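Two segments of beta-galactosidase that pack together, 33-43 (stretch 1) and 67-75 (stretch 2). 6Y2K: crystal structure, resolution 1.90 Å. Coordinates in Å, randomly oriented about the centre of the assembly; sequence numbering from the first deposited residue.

Stretch 1, residues 33-43: RVGEFSWSTIE
Stretch 2 67-75: KVILGTPTA

Two backbone hydrogen bonds set the register of this contact. Val34 N donates to Ile69 O at 3.1 Å, and Gly71 N donates to Val34 O at 2.8 Å with a nearly straight N-H...O angle of 170°. Val34 thus bonds through both its NH and its carbonyl to residues two apart on the neighbouring strand, the signature of parallel pairing. Arg33 lies beside Ile69 (CA to CA 4.5 Å) and Val34 beside Leu70 (CA to CA 5.4 Å), all four with extended phi/psi. A CA-H...O contact from Arg33 CA to Ile69 O, 3.2 Å, gives that carbonyl a second neighbour.

The last bridge is Val34 with Leu70; the next residue, Gly35, takes phi/psi 103/-16, where a side chain would jam against the preceding carbonyl oxygen. Gly35 opens a type I turn that ends at Ser38. Its carbonyl is held by Ser38 twice, from the backbone (Ser38 N to Gly35 O, 3.2 Å) and from the p-rotamer hydroxyl (Ser38 OG to Gly35 O, 2.7 Å). Gly71 is constrained differently: its phi/psi of -93/131 would suit any residue, but an ideal CB would sit 2.7 Å from Glu36 CB, a clash, so the absence of a side chain lets the turn approach.

Where direct bonds run out, water continues the network. Water 1 donates to Glu36 O at 2.7 Å and to Thr72 O at 2.8 Å, and accepts from Ala75 N at 2.9 Å. Glu36 O also receives a CA-H...O contact from Pro73 CA at 3.2 Å. Water 2 accepts from Trp39 N at 3.0 Å and donates to Pro73 O at 2.8 Å, linking the first turn of helix 39-42 to stretch 2.

The charged pair belongs to stretch 1 alone. Arg33 (t, t, p, chi4 -176°) and Glu36 (p, m) form a salt bridge, Arg33 NH2 to Glu36 OE2 at 3.0 Å, with the oxygen well out of the guanidinium plane, so it rests on charge rather than a directed N-H. Both side chains end leading away from stretch 2.

The packing divides by sheet face. Arg33 and Ile69 (m, t) share one face, their side chains meeting at Arg33 CG to Ile69 CG2, 4.0 Å. On the other, Val34 (m) places CG2 4.0 Å from Val68 CG1 and 4.1 Å from Leu70 CD2; Leu70 has an off-well chi1 of -132°.

Beyond the strands, Pro73 (C-gamma endo, phi/psi -91/26) loses the most area to its partner stretch. Trp39 (chi1 t, chi2 -34°) points its CA-to-CB bond toward stretch 2: Trp39 CB lies 4.0 Å from Pro73 CB, while Pro73 O meets the ring edge at Trp39 CE3, 3.6 Å. The indole is also tethered within its own stretch by Trp39 NE1 to Glu43 OE1, 3.2 Å. Farther out, Ile42 CD1 reaches Pro73 CG at 4.5 Å, and the m-rotamer Phe37 brings CE1 to 4.3 Å from Ala75 CB.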

# COMPACT_ATOMS: atom_id res chain seq x y z
N ARG A 33 -37.41 -3.34 -37.15
CA ARG A 33 -37.22 -1.94 -37.53
C ARG A 33 -36.39 -1.85 -38.81
O ARG A 33 -35.38 -2.55 -38.96
CB ARG A 33 -36.57 -1.13 -36.41
CG ARG A 33 -36.59 0.37 -36.66
CD ARG A 33 -35.69 1.13 -35.71
NE ARG A 33 -34.29 0.78 -35.89
CZ ARG A 33 -33.29 1.24 -35.13
NH1 ARG A 33 -33.52 2.10 -34.14
NH2 ARG A 33 -32.04 0.84 -35.38
N VAL A 34 -36.83 -1.02 -39.75
CA VAL A 34 -36.06 -0.72 -40.97
C VAL A 34 -36.16 0.76 -41.37
O VAL A 34 -37.10 1.45 -40.97
CB VAL A 34 -36.52 -1.58 -42.19
CG1 VAL A 34 -36.45 -3.07 -41.86
CG2 VAL A 34 -37.91 -1.19 -42.66
N GLY A 35 -35.18 1.22 -42.15
CA GLY A 35 -35.31 2.45 -42.95
C GLY A 35 -34.65 3.75 -42.49
O GLY A 35 -34.50 4.66 -43.31
N GLU A 36 -34.24 3.84 -41.23
CA GLU A 36 -33.79 5.13 -40.66
C GLU A 36 -32.47 5.69 -41.20
O GLU A 36 -32.19 6.88 -41.02
CB GLU A 36 -33.79 5.10 -39.11
CG GLU A 36 -32.57 4.49 -38.40
CD GLU A 36 -32.44 2.98 -38.51
OE1 GLU A 36 -33.25 2.30 -39.20
OE2 GLU A 36 -31.49 2.44 -37.88
N PHE A 37 -31.65 4.87 -41.85
CA PHE A 37 -30.41 5.36 -42.49
C PHE A 37 -30.41 5.23 -44.02
O PHE A 37 -29.33 5.26 -44.63
CB PHE A 37 -29.19 4.63 -41.91
CG PHE A 37 -29.00 4.81 -40.42
CD1 PHE A 37 -28.94 6.07 -39.85
CD2 PHE A 37 -28.83 3.70 -39.59
CE1 PHE A 37 -28.75 6.24 -38.48
CE2 PHE A 37 -28.61 3.86 -38.23
CZ PHE A 37 -28.58 5.13 -37.68
N SER A 38 -31.59 5.15 -44.64
CA SER A 38 -31.71 4.75 -46.06
C SER A 38 -31.87 5.90 -47.08
O SER A 38 -32.09 5.62 -48.26
CB SER A 38 -32.85 3.72 -46.22
OG SER A 38 -34.12 4.27 -45.94
N TRP A 39 -31.74 7.16 -46.66
CA TRP A 39 -31.98 8.28 -47.59
C TRP A 39 -31.13 8.21 -48.86
O TRP A 39 -31.65 8.42 -49.95
CB TRP A 39 -31.82 9.66 -46.90
CG TRP A 39 -32.54 10.82 -47.58
CD1 TRP A 39 -32.74 11.02 -48.92
CD2 TRP A 39 -33.09 11.98 -46.93
NE1 TRP A 39 -33.38 12.21 -49.14
CE2 TRP A 39 -33.61 12.82 -47.94
CE3 TRP A 39 -33.17 12.40 -45.60
CZ2 TRP A 39 -34.23 14.04 -47.66
CZ3 TRP A 39 -33.79 13.62 -45.32
CH2 TRP A 39 -34.32 14.42 -46.34
N SER A 40 -29.84 7.88 -48.75
CA SER A 40 -29.00 7.76 -49.97
C SER A 40 -29.43 6.60 -50.89
O SER A 40 -29.14 6.65 -52.08
CB SER A 40 -27.50 7.66 -49.65
OG SER A 40 -27.11 6.35 -49.27
N THR A 41 -30.10 5.58 -50.35
CA THR A 41 -30.68 4.50 -51.16
C THR A 41 -31.98 4.99 -51.83
O THR A 41 -32.20 4.73 -53.01
CB THR A 41 -30.93 3.24 -50.31
OG1 THR A 41 -29.70 2.79 -49.73
CG2 THR A 41 -31.52 2.11 -51.15
N ILE A 42 -32.80 5.71 -51.07
CA ILE A 42 -34.07 6.24 -51.58
C ILE A 42 -33.85 7.32 -52.65
O ILE A 42 -34.52 7.30 -53.68
CB ILE A 42 -34.96 6.83 -50.46
CG1 ILE A 42 -35.35 5.75 -49.44
CG2 ILE A 42 -36.22 7.48 -51.04
CD1 ILE A 42 -35.86 6.29 -48.12
N GLU A 43 -32.95 8.27 -52.38
CA GLU A 43 -32.75 9.45 -53.23
C GLU A 43 -31.25 9.75 -53.37
O GLU A 43 -30.72 10.66 -52.72
CB GLU A 43 -33.51 10.66 -52.66
CG GLU A 43 -33.66 11.81 -53.65
CD GLU A 43 -34.51 12.97 -53.13
OE1 GLU A 43 -34.67 13.10 -51.90
OE2 GLU A 43 -35.03 13.77 -53.95
N LYS A 67 -44.31 -7.57 -37.77
CA LYS A 67 -44.81 -6.21 -37.71
C LYS A 67 -43.64 -5.25 -37.83
O LYS A 67 -42.63 -5.43 -37.16
CB LYS A 67 -45.52 -5.97 -36.38
CG LYS A 67 -46.83 -6.73 -36.23
CD LYS A 67 -47.58 -6.26 -34.99
CE LYS A 67 -49.03 -6.72 -35.00
NZ LYS A 67 -49.12 -8.20 -35.12
N VAL A 68 -43.77 -4.22 -38.66
CA VAL A 68 -42.64 -3.35 -38.99
C VAL A 68 -42.71 -2.00 -38.29
O VAL A 68 -43.78 -1.38 -38.23
CB VAL A 68 -42.49 -3.17 -40.52
CG1 VAL A 68 -41.38 -2.16 -40.84
CG2 VAL A 68 -42.19 -4.52 -41.17
N ILE A 69 -41.57 -1.57 -37.76
CA ILE A 69 -41.37 -0.22 -37.26
C ILE A 69 -40.57 0.50 -38.33
O ILE A 69 -39.41 0.16 -38.57
CB ILE A 69 -40.56 -0.20 -35.93
CG1 ILE A 69 -41.25 -1.04 -34.84
CG2 ILE A 69 -40.35 1.24 -35.45
CD1 ILE A 69 -40.30 -1.54 -33.76
N LEU A 70 -41.17 1.49 -38.99
CA LEU A 70 -40.54 2.17 -40.12
C LEU A 70 -39.87 3.45 -39.62
O LEU A 70 -40.51 4.29 -39.00
CB LEU A 70 -41.59 2.54 -41.18
CG LEU A 70 -41.34 2.22 -42.66
CD1 LEU A 70 -42.26 3.07 -43.53
CD2 LEU A 70 -39.89 2.36 -43.10
N GLY A 71 -38.57 3.59 -39.87
CA GLY A 71 -37.84 4.80 -39.45
C GLY A 71 -37.78 5.87 -40.53
O GLY A 71 -37.44 5.56 -41.67
N THR A 72 -38.11 7.12 -40.19
CA THR A 72 -37.86 8.24 -41.10
C THR A 72 -36.34 8.43 -41.16
O THR A 72 -35.66 8.29 -40.14
CB THR A 72 -38.57 9.56 -40.71
OG1 THR A 72 -38.04 10.10 -39.49
CG2 THR A 72 -40.07 9.36 -40.59
N PRO A 73 -35.80 8.72 -42.35
CA PRO A 73 -34.35 8.69 -42.58
C PRO A 73 -33.60 10.01 -42.33
O PRO A 73 -32.50 10.21 -42.86
CB PRO A 73 -34.28 8.30 -44.05
CG PRO A 73 -35.43 9.04 -44.64
CD PRO A 73 -36.53 8.90 -43.62
N THR A 74 -34.15 10.86 -41.47
CA THR A 74 -33.68 12.24 -41.34
C THR A 74 -32.41 12.43 -40.48
O THR A 74 -31.86 13.53 -40.42
CB THR A 74 -34.80 13.16 -40.81
OG1 THR A 74 -35.31 12.65 -39.58
CG2 THR A 74 -35.93 13.26 -41.81
N ALA A 75 -31.94 11.37 -39.82
CA ALA A 75 -30.69 11.42 -39.05
C ALA A 75 -29.47 11.54 -39.93
O ALA A 75 -28.45 12.09 -39.50
CB ALA A 75 -30.56 10.18 -38.17
O HOH W 1 -33.06 8.74 -39.25
O HOH W 2 -30.72 8.54 -44.16